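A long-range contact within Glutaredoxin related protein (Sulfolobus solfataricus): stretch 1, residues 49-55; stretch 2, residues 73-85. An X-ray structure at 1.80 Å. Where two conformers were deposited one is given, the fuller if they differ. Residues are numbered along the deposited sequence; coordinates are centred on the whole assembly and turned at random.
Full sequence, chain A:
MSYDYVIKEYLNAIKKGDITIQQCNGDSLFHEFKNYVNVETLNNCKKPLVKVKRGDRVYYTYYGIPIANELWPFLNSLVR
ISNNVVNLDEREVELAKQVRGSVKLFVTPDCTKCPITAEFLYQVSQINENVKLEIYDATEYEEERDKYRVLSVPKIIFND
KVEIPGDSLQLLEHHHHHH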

# COMPACT_ATOMS: atom_id res chain seq x y z
N LEU A 49 -8.90 6.56 0.97
CA LEU A 49 -8.14 5.38 1.32
C LEU A 49 -8.37 4.34 0.27
O LEU A 49 -9.32 4.43 -0.50
CB LEU A 49 -8.45 4.85 2.73
CG LEU A 49 -9.52 3.88 3.27
CD1 LEU A 49 -10.54 4.71 4.00
CD2 LEU A 49 -10.09 2.94 2.21
N VAL A 50 -7.48 3.36 0.21
CA VAL A 50 -7.63 2.25 -0.72
C VAL A 50 -7.09 1.00 -0.04
O VAL A 50 -5.99 1.01 0.52
CB VAL A 50 -6.87 2.48 -2.06
CG1 VAL A 50 -5.39 2.56 -1.83
CG2 VAL A 50 -7.21 1.35 -3.05
N LYS A 51 -7.90 -0.05 -0.08
CA LYS A 51 -7.58 -1.35 0.53
C LYS A 51 -7.39 -2.33 -0.60
O LYS A 51 -8.20 -2.37 -1.56
CB LYS A 51 -8.72 -1.86 1.41
CG LYS A 51 -8.87 -1.10 2.68
CD LYS A 51 -9.99 -1.67 3.53
CE LYS A 51 -9.79 -1.28 4.99
NZ LYS A 51 -11.10 -1.40 5.73
N VAL A 52 -6.35 -3.15 -0.50
CA VAL A 52 -6.07 -4.12 -1.56
C VAL A 52 -6.32 -5.48 -0.97
O VAL A 52 -5.76 -5.81 0.06
CB VAL A 52 -4.63 -3.96 -2.02
CG1 VAL A 52 -4.24 -5.11 -2.96
CG2 VAL A 52 -4.49 -2.59 -2.74
N LYS A 53 -7.19 -6.26 -1.62
CA LYS A 53 -7.58 -7.59 -1.16
C LYS A 53 -7.55 -8.63 -2.25
O LYS A 53 -7.46 -8.32 -3.45
CB LYS A 53 -9.03 -7.55 -0.64
CG LYS A 53 -9.29 -6.46 0.40
CD LYS A 53 -10.79 -6.35 0.73
CE LYS A 53 -11.36 -7.73 1.16
NZ LYS A 53 -12.79 -7.56 1.60
N ARG A 54 -7.61 -9.87 -1.82
CA ARG A 54 -7.70 -11.00 -2.74
C ARG A 54 -8.59 -11.88 -1.87
O ARG A 54 -8.18 -12.34 -0.80
CB ARG A 54 -6.33 -11.61 -3.03
CG ARG A 54 -6.36 -12.56 -4.21
CD ARG A 54 -5.00 -13.14 -4.60
NE ARG A 54 -5.22 -14.36 -5.39
CZ ARG A 54 -4.33 -14.93 -6.21
NH1 ARG A 54 -3.11 -14.40 -6.38
NH2 ARG A 54 -4.66 -16.04 -6.86
N GLY A 55 -9.83 -12.06 -2.30
CA GLY A 55 -10.79 -12.81 -1.50
C GLY A 55 -11.06 -12.03 -0.23
O GLY A 55 -11.24 -10.81 -0.27
N PRO A 73 4.87 1.78 -7.49
CA PRO A 73 4.96 0.70 -6.51
C PRO A 73 3.57 0.10 -6.26
O PRO A 73 3.42 -1.10 -6.10
CB PRO A 73 5.47 1.37 -5.25
CG PRO A 73 6.19 2.55 -5.74
CD PRO A 73 5.47 3.02 -6.97
N PHE A 74 2.55 0.95 -6.26
CA PHE A 74 1.18 0.48 -6.00
C PHE A 74 0.72 -0.49 -7.11
O PHE A 74 0.24 -1.59 -6.83
CB PHE A 74 0.24 1.70 -5.90
CG PHE A 74 -1.22 1.33 -5.75
CD1 PHE A 74 -1.70 0.79 -4.56
CD2 PHE A 74 -2.09 1.53 -6.81
CE1 PHE A 74 -3.07 0.45 -4.43
CE2 PHE A 74 -3.46 1.19 -6.68
CZ PHE A 74 -3.93 0.65 -5.49
N LEU A 75 0.90 -0.10 -8.37
CA LEU A 75 0.55 -0.96 -9.49
C LEU A 75 1.37 -2.24 -9.46
O LEU A 75 0.86 -3.31 -9.75
CB LEU A 75 0.78 -0.25 -10.83
CG LEU A 75 -0.19 0.89 -11.10
CD1 LEU A 75 0.22 1.61 -12.34
CD2 LEU A 75 -1.62 0.33 -11.18
N ASN A 76 2.65 -2.13 -9.13
CA ASN A 76 3.48 -3.31 -9.04
C ASN A 76 2.96 -4.28 -8.00
O ASN A 76 3.04 -5.50 -8.16
CB ASN A 76 4.90 -2.95 -8.65
CG ASN A 76 5.87 -3.03 -9.79
OD1 ASN A 76 5.56 -2.64 -10.90
ND2 ASN A 76 7.08 -3.50 -9.51
N SER A 77 2.47 -3.75 -6.88
CA SER A 77 1.99 -4.64 -5.85
C SER A 77 0.77 -5.37 -6.32
O SER A 77 0.56 -6.52 -5.96
CB SER A 77 1.66 -3.90 -4.53
OG SER A 77 0.51 -3.06 -4.64
N LEU A 78 -0.09 -4.70 -7.09
CA LEU A 78 -1.29 -5.38 -7.57
C LEU A 78 -0.91 -6.61 -8.41
O LEU A 78 -1.50 -7.70 -8.28
CB LEU A 78 -2.11 -4.41 -8.42
CG LEU A 78 -3.29 -3.65 -7.76
CD1 LEU A 78 -3.14 -3.50 -6.30
CD2 LEU A 78 -3.50 -2.32 -8.48
N VAL A 79 0.04 -6.41 -9.32
CA VAL A 79 0.46 -7.50 -10.19
C VAL A 79 1.11 -8.63 -9.38
O VAL A 79 0.83 -9.80 -9.61
CB VAL A 79 1.45 -6.97 -11.25
CG1 VAL A 79 2.01 -8.13 -12.12
CG2 VAL A 79 0.74 -5.91 -12.10
N ARG A 80 1.98 -8.28 -8.44
CA ARG A 80 2.66 -9.30 -7.64
C ARG A 80 1.68 -10.11 -6.81
O ARG A 80 1.75 -11.34 -6.75
CB ARG A 80 3.72 -8.67 -6.71
CG ARG A 80 4.91 -8.03 -7.40
CD ARG A 80 6.18 -8.11 -6.50
NE ARG A 80 7.35 -7.66 -7.24
CZ ARG A 80 7.82 -6.42 -7.22
NH1 ARG A 80 7.23 -5.48 -6.47
NH2 ARG A 80 8.85 -6.10 -8.01
N ILE A 81 0.73 -9.41 -6.18
CA ILE A 81 -0.26 -10.09 -5.36
C ILE A 81 -1.17 -10.98 -6.25
O ILE A 81 -1.46 -12.13 -5.90
CB ILE A 81 -1.11 -9.05 -4.58
CG1 ILE A 81 -0.25 -8.42 -3.48
CG2 ILE A 81 -2.34 -9.69 -3.94
CD1 ILE A 81 -0.83 -7.10 -2.96
N SER A 82 -1.59 -10.46 -7.40
CA SER A 82 -2.47 -11.23 -8.27
C SER A 82 -1.82 -12.49 -8.85
O SER A 82 -2.50 -13.49 -9.09
CB SER A 82 -2.98 -10.35 -9.41
OG SER A 82 -3.97 -11.03 -10.16
N ASN A 83 -0.50 -12.44 -9.05
CA ASN A 83 0.26 -13.57 -9.60
C ASN A 83 0.91 -14.39 -8.48
O ASN A 83 1.49 -15.46 -8.72
CB ASN A 83 1.36 -13.08 -10.53
CG ASN A 83 0.82 -12.59 -11.86
OD1 ASN A 83 1.42 -11.76 -12.51
ND2 ASN A 83 -0.32 -13.12 -12.26
N ASN A 84 0.79 -13.91 -7.25
CA ASN A 84 1.36 -14.59 -6.09
C ASN A 84 2.87 -14.77 -6.25
O ASN A 84 3.43 -15.85 -6.01
CB ASN A 84 0.70 -15.95 -5.86
CG ASN A 84 1.15 -16.60 -4.56
OD1 ASN A 84 1.53 -15.90 -3.62
ND2 ASN A 84 1.10 -17.93 -4.50
N VAL A 85 3.52 -13.69 -6.68
CA VAL A 85 4.96 -13.71 -6.81
C VAL A 85 5.61 -12.64 -5.92
O VAL A 85 5.07 -11.56 -5.74
CB VAL A 85 5.41 -13.46 -8.26
CG1 VAL A 85 5.15 -12.03 -8.67
CG2 VAL A 85 6.89 -13.78 -8.39

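Residues 49-54 form a β-strand that runs alongside the helix of the second stretch. The two axes point in nearly the same direction, with an angle of 17° between them and a closest approach of 9.5 Å, so alternate residues of the strand meet the helix progressively further along, from Phe74 to the segment around Ile81 and Ser82. The CA atoms of Val52 and Leu78 lie 7.8 Å apart, and those of Arg54 and Ser82 7.6 Å. No backbone hydrogen bond joins the two segments; the strand makes contact through its side chains, and the two stretches together bury 333 Å², both sides summed.

The alternation of the strand decides which residues take part. Val50, Val52 and Arg54 direct their CA-to-CB bonds toward the helix, whereas Lys51 and Lys53 direct theirs away, which keeps the two lysine side chains off the apolar interface. Leu49, at the start of the strand, lies out of reach.

Val50 makes the first contact, with Val50 CG1 4.1 Å from Phe74 CE1. The CA-to-CB bond of Phe74 points sideways, but with chi1 in the t rotamer the ring extends to the strand and closes the gap left by the backbone separation.

Val52 is the centre of the apolar packing. Val52 CG2 lies 3.8 Å from Phe74 CE1, so the same ring atom is approached by both valines. Val52 CG1 lies 3.9 Å from Ile81 CD1, while Leu78 CD1 sits 3.9 Å from each of Val52 CG1 and Val52 CG2. Leu78, like Phe74, starts sideways and brings its end nearer the strand. These are van der Waals contacts between buried side chains, favoured by the exclusion of water.

Arg54 changes the chemistry from apolar to polar. Its extended side chain, with chi1 to chi3 all t, carries the guanidinium to the C-terminal part of the helix, where carbonyl groups are no longer all taken up by regular i to i+4 hydrogen bonds. Arg54 NH1 donates a hydrogen bond to Ile81 O (2.8 Å, N-H...O angle 141°), which lies at the edge of the guanidinium, near its plane. Arg54 NH1 is also 2.9 Å from Ser82 O. Within its own stretch, Ile81 O also receives a weak hydrogen bond from Asn84 N (3.2 Å), at the point where Asn84 leaves helical geometry with positive phi. The aliphatic part of the arginine stays close to the apolar packing, with Arg54 CD 4.4 Å from Ile81 CG2. Gly55 then leaves the strand, also with positive phi, and makes no contact with the helix.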